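Local coordinates for ABC transporter, substrate-binding protein (Streptococcus pneumoniae, PDB 5G61) that captures fructooligosaccharides such as kestose, nystose and inulin, preferring the longer chains, and serves as the solute-binding subunit of their ABC importer, at residues P59-N64 with M310-V315; H209-N214 with M416-N421. All coordinates share one frame; numbering follows the deposited sequence.

Contact 1 (P59-N64 with M310-V315)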
ATOM      1  N   PRO A  59      20.430  -9.561 -13.965  1.00 33.54           N
ATOM      2  CA  PRO A  59      20.184 -10.980 -13.666  1.00 33.27           C
ATOM      3  C   PRO A  59      19.356 -11.596 -14.781  1.00 28.12           C
ATOM      4  O   PRO A  59      19.081 -10.924 -15.779  1.00 27.70           O
ATOM      5  CB  PRO A  59      19.422 -10.932 -12.333  1.00 24.25           C
ATOM      6  CG  PRO A  59      18.622  -9.638 -12.432  1.00 30.01           C
ATOM      7  CD  PRO A  59      19.507  -8.667 -13.240  1.00 24.75           C
ATOM      8  N   ASP A  60      18.935 -12.854 -14.628  1.00 28.76           N
ATOM      9  CA  ASP A  60      18.026 -13.435 -15.616  1.00 35.55           C
ATOM     10  C   ASP A  60      16.640 -12.800 -15.582  1.00 32.18           C
ATOM     11  O   ASP A  60      15.914 -12.867 -16.582  1.00 35.09           O
ATOM     12  CB  ASP A  60      17.896 -14.943 -15.405  1.00 32.82           C
ATOM     13  CG  ASP A  60      19.213 -15.665 -15.579  1.00 32.58           C
ATOM     14  OD1 ASP A  60      19.903 -15.423 -16.586  1.00 32.70           O
ATOM     15  OD2 ASP A  60      19.568 -16.453 -14.690  1.00 36.46           O
ATOM     16  N   ALA A  61      16.256 -12.205 -14.455  1.00 31.61           N
ATOM     17  CA  ALA A  61      14.916 -11.687 -14.216  1.00 31.36           C
ATOM     18  C   ALA A  61      14.929 -10.947 -12.892  1.00 33.35           C
ATOM     19  O   ALA A  61      15.662 -11.324 -11.966  1.00 36.50           O
ATOM     20  CB  ALA A  61      13.867 -12.803 -14.169  1.00 32.38           C
ATOM     21  N   ILE A  62      14.115  -9.900 -12.803  1.00 31.06           N
ATOM     22  CA  ILE A  62      13.925  -9.179 -11.552  1.00 31.90           C
ATOM     23  C   ILE A  62      12.615  -9.639 -10.923  1.00 28.91           C
ATOM     24  O   ILE A  62      11.531  -9.424 -11.469  1.00 29.45           O
ATOM     25  CB  ILE A  62      13.941  -7.668 -11.759  1.00 31.02           C
ATOM     26  CG1 ILE A  62      15.249  -7.272 -12.411  1.00 23.01           C
ATOM     27  CG2 ILE A  62      13.759  -7.005 -10.444  1.00 21.41           C
ATOM     28  CD1 ILE A  62      15.346  -5.805 -12.686  1.00 24.42           C
ATOM     29  N   HIS A  63      12.732 -10.285  -9.786  1.00 32.02           N
ATOM     30  CA  HIS A  63      11.635 -10.888  -9.061  1.00 28.56           C
ATOM     31  C   HIS A  63      11.229  -9.955  -7.934  1.00 30.99           C
ATOM     32  O   HIS A  63      12.063  -9.227  -7.390  1.00 28.33           O
ATOM     33  CB  HIS A  63      12.071 -12.248  -8.524  1.00 24.97           C
ATOM     34  CG  HIS A  63      11.108 -12.870  -7.568  1.00 29.75           C
ATOM     35  ND1 HIS A  63      11.129 -12.606  -6.213  1.00 27.08           N
ATOM     36  CD2 HIS A  63      10.119 -13.770  -7.762  1.00 25.11           C
ATOM     37  CE1 HIS A  63      10.180 -13.303  -5.617  1.00 27.63           C
ATOM     38  NE2 HIS A  63       9.557 -14.022  -6.533  1.00 31.79           N
ATOM     39  N   ASN A  64       9.930  -9.952  -7.606  1.00 31.67           N
ATOM     40  CA  ASN A  64       9.383  -9.011  -6.619  1.00 29.24           C
ATOM     41  C   ASN A  64       9.786  -7.580  -6.950  1.00 33.38           C
ATOM     42  O   ASN A  64       9.907  -6.720  -6.065  1.00 27.69           O
ATOM     43  CB  ASN A  64       9.798  -9.363  -5.193  1.00 26.99           C
ATOM     44  CG  ASN A  64       8.766  -8.927  -4.176  1.00 33.49           C
ATOM     45  OD1 ASN A  64       7.621  -8.692  -4.527  1.00 35.76           O
ATOM     46  ND2 ASN A  64       9.163  -8.821  -2.911  1.00 33.34           N
ATOM     47  N   MET A 310       7.385  -9.076 -11.462  1.00 25.86           N
ATOM     48  CA  MET A 310       8.453  -9.827 -12.123  1.00 31.40           C
ATOM     49  C   MET A 310       8.591  -9.426 -13.586  1.00 30.91           C
ATOM     50  O   MET A 310       7.595  -9.410 -14.325  1.00 31.40           O
ATOM     51  CB  MET A 310       8.217 -11.346 -12.031  1.00 31.76           C
ATOM     52  CG  MET A 310       9.347 -12.190 -12.620  1.00 28.55           C
ATOM     53  SD  MET A 310      10.147 -13.395 -11.514  1.00 33.79           S
ATOM     54  CE  MET A 310       8.913 -14.580 -11.097  1.00 31.97           C
ATOM     55  N   VAL A 311       9.817  -9.117 -14.016  1.00 25.65           N
ATOM     56  CA  VAL A 311      10.133  -8.922 -15.426  1.00 27.74           C
ATOM     57  C   VAL A 311      11.264  -9.874 -15.815  1.00 29.68           C
ATOM     58  O   VAL A 311      11.973 -10.422 -14.964  1.00 32.37           O
ATOM     59  CB  VAL A 311      10.508  -7.456 -15.761  1.00 28.30           C
ATOM     60  CG1 VAL A 311       9.313  -6.537 -15.532  1.00 30.28           C
ATOM     61  CG2 VAL A 311      11.682  -6.996 -14.934  1.00 29.38           C
ATOM     62  N   ILE A 312      11.409 -10.092 -17.121  1.00 29.20           N
ATOM     63  CA  ILE A 312      12.429 -10.986 -17.652  1.00 31.83           C
ATOM     64  C   ILE A 312      13.406 -10.158 -18.468  1.00 29.60           C
ATOM     65  O   ILE A 312      12.999  -9.424 -19.377  1.00 27.91           O
ATOM     66  CB  ILE A 312      11.821 -12.130 -18.486  1.00 33.52           C
ATOM     67  CG1 ILE A 312      11.019 -13.062 -17.580  1.00 26.75           C
ATOM     68  CG2 ILE A 312      12.926 -12.927 -19.201  1.00 29.84           C
ATOM     69  CD1 ILE A 312      10.437 -14.265 -18.309  1.00 27.41           C
ATOM     70  N   THR A 313      14.691 -10.264 -18.130  1.00 29.29           N
ATOM     71  CA  THR A 313      15.694  -9.430 -18.775  1.00 33.74           C
ATOM     72  C   THR A 313      16.110 -10.022 -20.119  1.00 33.84           C
ATOM     73  O   THR A 313      15.931 -11.213 -20.394  1.00 35.32           O
ATOM     74  CB  THR A 313      16.936  -9.274 -17.895  1.00 33.05           C
ATOM     75  OG1 THR A 313      17.783 -10.416 -18.081  1.00 35.32           O
ATOM     76  CG2 THR A 313      16.542  -9.189 -16.433  1.00 28.00           C
ATOM     77  N   SER A 314      16.703  -9.163 -20.951  1.00 36.96           N
ATOM     78  CA  SER A 314      17.196  -9.567 -22.263  1.00 38.85           C
ATOM     79  C   SER A 314      18.398 -10.486 -22.191  1.00 35.80           C
ATOM     80  O   SER A 314      18.726 -11.114 -23.195  1.00 41.87           O
ATOM     81  CB  SER A 314      17.586  -8.356 -23.086  1.00 34.92           C
ATOM     82  OG  SER A 314      18.666  -7.705 -22.450  1.00 36.66           O
ATOM     83  N   VAL A 315      19.076 -10.583 -21.047  1.00 35.37           N
ATOM     84  CA  VAL A 315      20.177 -11.533 -20.949  1.00 39.24           C
ATOM     85  C   VAL A 315      19.713 -12.914 -20.498  1.00 37.25           C
ATOM     86  O   VAL A 315      20.546 -13.811 -20.316  1.00 39.37           O
ATOM     87  CB  VAL A 315      21.279 -10.976 -20.021  1.00 31.62           C
ATOM     88  CG1 VAL A 315      21.645  -9.586 -20.453  1.00 25.49           C
ATOM     89  CG2 VAL A 315      20.840 -10.997 -18.559  1.00 29.91           C
TER

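Contact 2 (H209-N214 with M416-N421)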
ATOM      1  N   HIS A 209      -2.930  12.239  -4.425  1.00 22.71           N
ATOM      2  CA  HIS A 209      -3.483  13.585  -4.473  1.00 28.15           C
ATOM      3  C   HIS A 209      -4.480  13.721  -5.618  1.00 23.80           C
ATOM      4  O   HIS A 209      -4.582  14.778  -6.241  1.00 25.07           O
ATOM      5  CB  HIS A 209      -2.368  14.627  -4.585  1.00 25.47           C
ATOM      6  CG  HIS A 209      -1.278  14.417  -3.592  1.00 28.38           C
ATOM      7  ND1 HIS A 209      -1.525  14.292  -2.238  1.00 26.85           N
ATOM      8  CD2 HIS A 209       0.063  14.303  -3.746  1.00 22.87           C
ATOM      9  CE1 HIS A 209      -0.378  14.121  -1.603  1.00 23.13           C
ATOM     10  NE2 HIS A 209       0.598  14.134  -2.493  1.00 23.91           N
ATOM     11  N   LEU A 210      -5.215  12.638  -5.885  1.00 21.31           N
ATOM     12  CA  LEU A 210      -6.146  12.534  -7.000  1.00 21.39           C
ATOM     13  C   LEU A 210      -7.416  11.807  -6.581  1.00 24.26           C
ATOM     14  O   LEU A 210      -7.355  10.665  -6.107  1.00 19.49           O
ATOM     15  CB  LEU A 210      -5.512  11.789  -8.182  1.00 22.00           C
ATOM     16  CG  LEU A 210      -4.876  12.613  -9.297  1.00 32.40           C
ATOM     17  CD1 LEU A 210      -4.598  11.710 -10.488  1.00 36.97           C
ATOM     18  CD2 LEU A 210      -5.773  13.787  -9.720  1.00 24.13           C
ATOM     19  N   VAL A 211      -8.564  12.455  -6.786  1.00 15.61           N
ATOM     20  CA  VAL A 211      -9.858  11.818  -6.667  1.00 18.11           C
ATOM     21  C   VAL A 211     -10.682  12.164  -7.910  1.00 22.96           C
ATOM     22  O   VAL A 211     -10.321  13.040  -8.708  1.00 22.43           O
ATOM     23  CB  VAL A 211     -10.601  12.222  -5.370  1.00 23.40           C
ATOM     24  CG1 VAL A 211      -9.773  11.886  -4.154  1.00 15.88           C
ATOM     25  CG2 VAL A 211     -10.989  13.710  -5.388  1.00 22.04           C
ATOM     26  N   VAL A 212     -11.785  11.439  -8.082  1.00 19.02           N
ATOM     27  CA  VAL A 212     -12.702  11.649  -9.199  1.00 28.31           C
ATOM     28  C   VAL A 212     -13.999  12.240  -8.645  1.00 23.69           C
ATOM     29  O   VAL A 212     -14.721  11.567  -7.901  1.00 23.35           O
ATOM     30  CB  VAL A 212     -12.979  10.348  -9.971  1.00 27.83           C
ATOM     31  CG1 VAL A 212     -13.983  10.598 -11.080  1.00 19.51           C
ATOM     32  CG2 VAL A 212     -11.695   9.763 -10.548  1.00 27.85           C
ATOM     33  N   GLY A 213     -14.307  13.491  -9.013  1.00 23.98           N
ATOM     34  CA  GLY A 213     -15.573  14.085  -8.615  1.00 24.21           C
ATOM     35  C   GLY A 213     -16.764  13.427  -9.295  1.00 25.41           C
ATOM     36  O   GLY A 213     -16.642  12.754 -10.316  1.00 31.16           O
ATOM     37  N   ASN A 214     -17.956  13.632  -8.727  1.00 24.09           N
ATOM     38  CA  ASN A 214     -19.144  13.026  -9.320  1.00 25.51           C
ATOM     39  C   ASN A 214     -19.599  13.722 -10.606  1.00 28.36           C
ATOM     40  O   ASN A 214     -20.516  13.238 -11.282  1.00 29.44           O
ATOM     41  CB  ASN A 214     -20.256  12.995  -8.282  1.00 25.07           C
ATOM     42  CG  ASN A 214     -20.005  11.965  -7.201  1.00 24.75           C
ATOM     43  OD1 ASN A 214     -19.359  10.932  -7.443  1.00 26.42           O
ATOM     44  ND2 ASN A 214     -20.507  12.232  -5.997  1.00 24.43           N
ATOM     45  N   MET A 416     -18.300   7.122   1.606  1.00 23.14           N
ATOM     46  CA  MET A 416     -17.628   7.232   0.317  1.00 24.68           C
ATOM     47  C   MET A 416     -18.634   7.735  -0.712  1.00 23.09           C
ATOM     48  O   MET A 416     -19.250   6.971  -1.445  1.00 27.16           O
ATOM     49  CB  MET A 416     -17.022   5.894  -0.076  1.00 27.79           C
ATOM     50  CG  MET A 416     -16.110   5.297   1.008  1.00 25.77           C
ATOM     51  SD  MET A 416     -15.246   3.825   0.399  1.00 26.11           S
ATOM     52  CE  MET A 416     -14.681   3.062   1.929  1.00 26.11           C
ATOM     53  N   SER A 417     -18.785   9.060  -0.765  1.00 25.32           N
ATOM     54  CA  SER A 417     -19.719   9.697  -1.684  1.00 23.22           C
ATOM     55  C   SER A 417     -19.269   9.685  -3.148  1.00 24.84           C
ATOM     56  O   SER A 417     -20.089   9.946  -4.033  1.00 25.11           O
ATOM     57  CB  SER A 417     -19.916  11.139  -1.283  1.00 22.75           C
ATOM     58  OG  SER A 417     -20.265  11.225   0.070  1.00 40.78           O
ATOM     59  N   ASN A 418     -17.998   9.467  -3.423  1.00 20.60           N
ATOM     60  CA  ASN A 418     -17.511   9.466  -4.800  1.00 25.02           C
ATOM     61  C   ASN A 418     -17.836   8.113  -5.431  1.00 28.96           C
ATOM     62  O   ASN A 418     -17.386   7.065  -4.948  1.00 28.39           O
ATOM     63  CB  ASN A 418     -16.004   9.746  -4.847  1.00 22.59           C
ATOM     64  CG  ASN A 418     -15.634  11.154  -4.328  1.00 25.62           C
ATOM     65  OD1 ASN A 418     -15.806  11.462  -3.139  1.00 23.81           O
ATOM     66  ND2 ASN A 418     -15.095  11.989  -5.208  1.00 17.37           N
ATOM     67  N   VAL A 419     -18.655   8.135  -6.482  1.00 27.80           N
ATOM     68  CA  VAL A 419     -19.007   6.905  -7.183  1.00 27.04           C
ATOM     69  C   VAL A 419     -17.772   6.260  -7.800  1.00 28.56           C
ATOM     70  O   VAL A 419     -17.645   5.029  -7.820  1.00 27.62           O
ATOM     71  CB  VAL A 419     -20.078   7.190  -8.253  1.00 25.66           C
ATOM     72  CG1 VAL A 419     -20.497   5.901  -8.937  1.00 30.03           C
ATOM     73  CG2 VAL A 419     -21.276   7.851  -7.620  1.00 29.06           C
ATOM     74  N   ASN A 420     -16.847   7.067  -8.318  1.00 23.73           N
ATOM     75  CA  ASN A 420     -15.661   6.530  -8.981  1.00 29.07           C
ATOM     76  C   ASN A 420     -14.405   6.967  -8.263  1.00 26.05           C
ATOM     77  O   ASN A 420     -14.344   8.074  -7.713  1.00 30.26           O
ATOM     78  CB  ASN A 420     -15.549   6.988 -10.439  1.00 25.61           C
ATOM     79  CG  ASN A 420     -16.710   6.524 -11.279  1.00 30.63           C
ATOM     80  OD1 ASN A 420     -17.453   7.342 -11.824  1.00 38.82           O
ATOM     81  ND2 ASN A 420     -16.887   5.209 -11.377  1.00 26.44           N
ATOM     82  N   ASN A 421     -13.406   6.099  -8.283  1.00 21.20           N
ATOM     83  CA  ASN A 421     -12.025   6.521  -8.032  1.00 25.66           C
ATOM     84  C   ASN A 421     -11.237   6.423  -9.346  1.00 25.79           C
ATOM     85  O   ASN A 421     -11.795   6.132 -10.421  1.00 23.00           O
ATOM     86  CB  ASN A 421     -11.383   5.725  -6.878  1.00 20.54           C
ATOM     87  CG  ASN A 421     -11.189   4.238  -7.191  1.00 23.75           C
ATOM     88  OD1 ASN A 421     -11.493   3.779  -8.287  1.00 29.21           O
ATOM     89  ND2 ASN A 421     -10.681   3.485  -6.218  1.00 17.56           N
TER
HETATM   90  O   HOH W   1     -16.904   9.965  -8.568  1.00 21.05           O
HETATM   91  O   HOH W   2     -12.468   9.559  -6.171  1.00 21.47           O

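Contact 1 (P59-N64 with M310-V315)
Met310 lays its sulfur and methyl group along the edge of the His63 imidazole: CE lies 3.6 Å from CD2 of His63, near the ring plane, and SD rests 3.7 Å from CB of His63. CG of Met310 stands anti to the backbone N (chi1 -176°), and bends further out swing the thioether back over the neighbouring strand. The two residues form a non-hydrogen-bonded antiparallel pair, as do Ala61 and Ile312 on the same face. Between them Ile62 and Val311 make the hydrogen-bonded pair, Ile62 N to Val311 O and Val311 N to Ile62 O both 3.1 Å, with CB of Ile62 against CG2 of Val311 on the other face. At Thr313 the side chain joins in: OG1 donates to Pro59 O at 2.7 Å, in the carbonyl plane. Thr313 N adds a longer bond to Asp60 O, from above that carbonyl plane. Thr9 holds ND1 of His63, and Trp38 meets its ring edge-to-face. The sheet order 35-41, 4-10, 61-63, 310-312, with the last strand antiparallel after the return from the other lobe, is consistent with the type II periplasmic binding protein fold; helix 319-329 packs on Met310 and Ile312, and helix 45-55 on Ile62.

Contact 2 (H209-N214 with M416-N421)
Asn418 reaches across to the backbone of Val212 with the amide of its side chain. Its CB passes 3.8 Å from Val212 O, CG follows at a similar distance, and ND2 closes to 2.8 Å of that oxygen in a nearly straight bond (168° at the hydrogen). The acceptor lies in the amide plane of Asn418, whereas ND2 itself sits well above the plane of the Val212 carbonyl. Asn214 answers from the other segment with both ends of its amide. Its OD1 accepts from Val419 N at 3.0 Å, in the carbonyl plane, and its ND2 donates to Ser417 O at 3.0 Å, so two bonds to the loop backbone fix the rotation of the amide. CG of Asn214 stands anti to its own carbonyl carbon (chi1 -72°), which brings the amide alongside the backbone of Ser417 to Val419. Val212 supplies the apolar part: CG1 touches CB of Asn420 and CG2 lies 3.6 Å from the carbonyl carbon of Asn421. One water accepts from Asn420 N and lies within bonding distance of Val212 O and Asn214 OD1; a second accepts from Val212 N and lies 2.8 Å from Asn420 O. Arg299 holds Asn418 O, and Tyr486 of helix 475-491 packs on Val212. The loop between helices 399-412 and 429-455 here meets the hairpin of 210-212 and 218-220, whose second strand carries calcium ligands. In place of direct backbone pairing, the end of strand 210-212 is tied to this loop by side-chain amides and bridging waters around the apolar Val212, with no salt bridge.

Contacts 1 and 2 lie far apart, with centres about 36 Å apart and nearest atoms about 22 Å apart, and they do not touch. Their segments alternate along the sequence, so the chain visits each region twice. Contact 1 lies near bound sugar: the side chain of His63 is about 9 Å from that of the substrate-binding Glu379 and about 9 Å from a bound beta-L-talopyranose, while Met310 directly follows Lys309, another substrate-binding residue. Contact 2 instead neighbours a calcium site: the side chain of Val211 is about 8 Å from the ion and about 4 Å from that of its ligand Asp219. One contact joins sheet strands, the other a strand end and a loop.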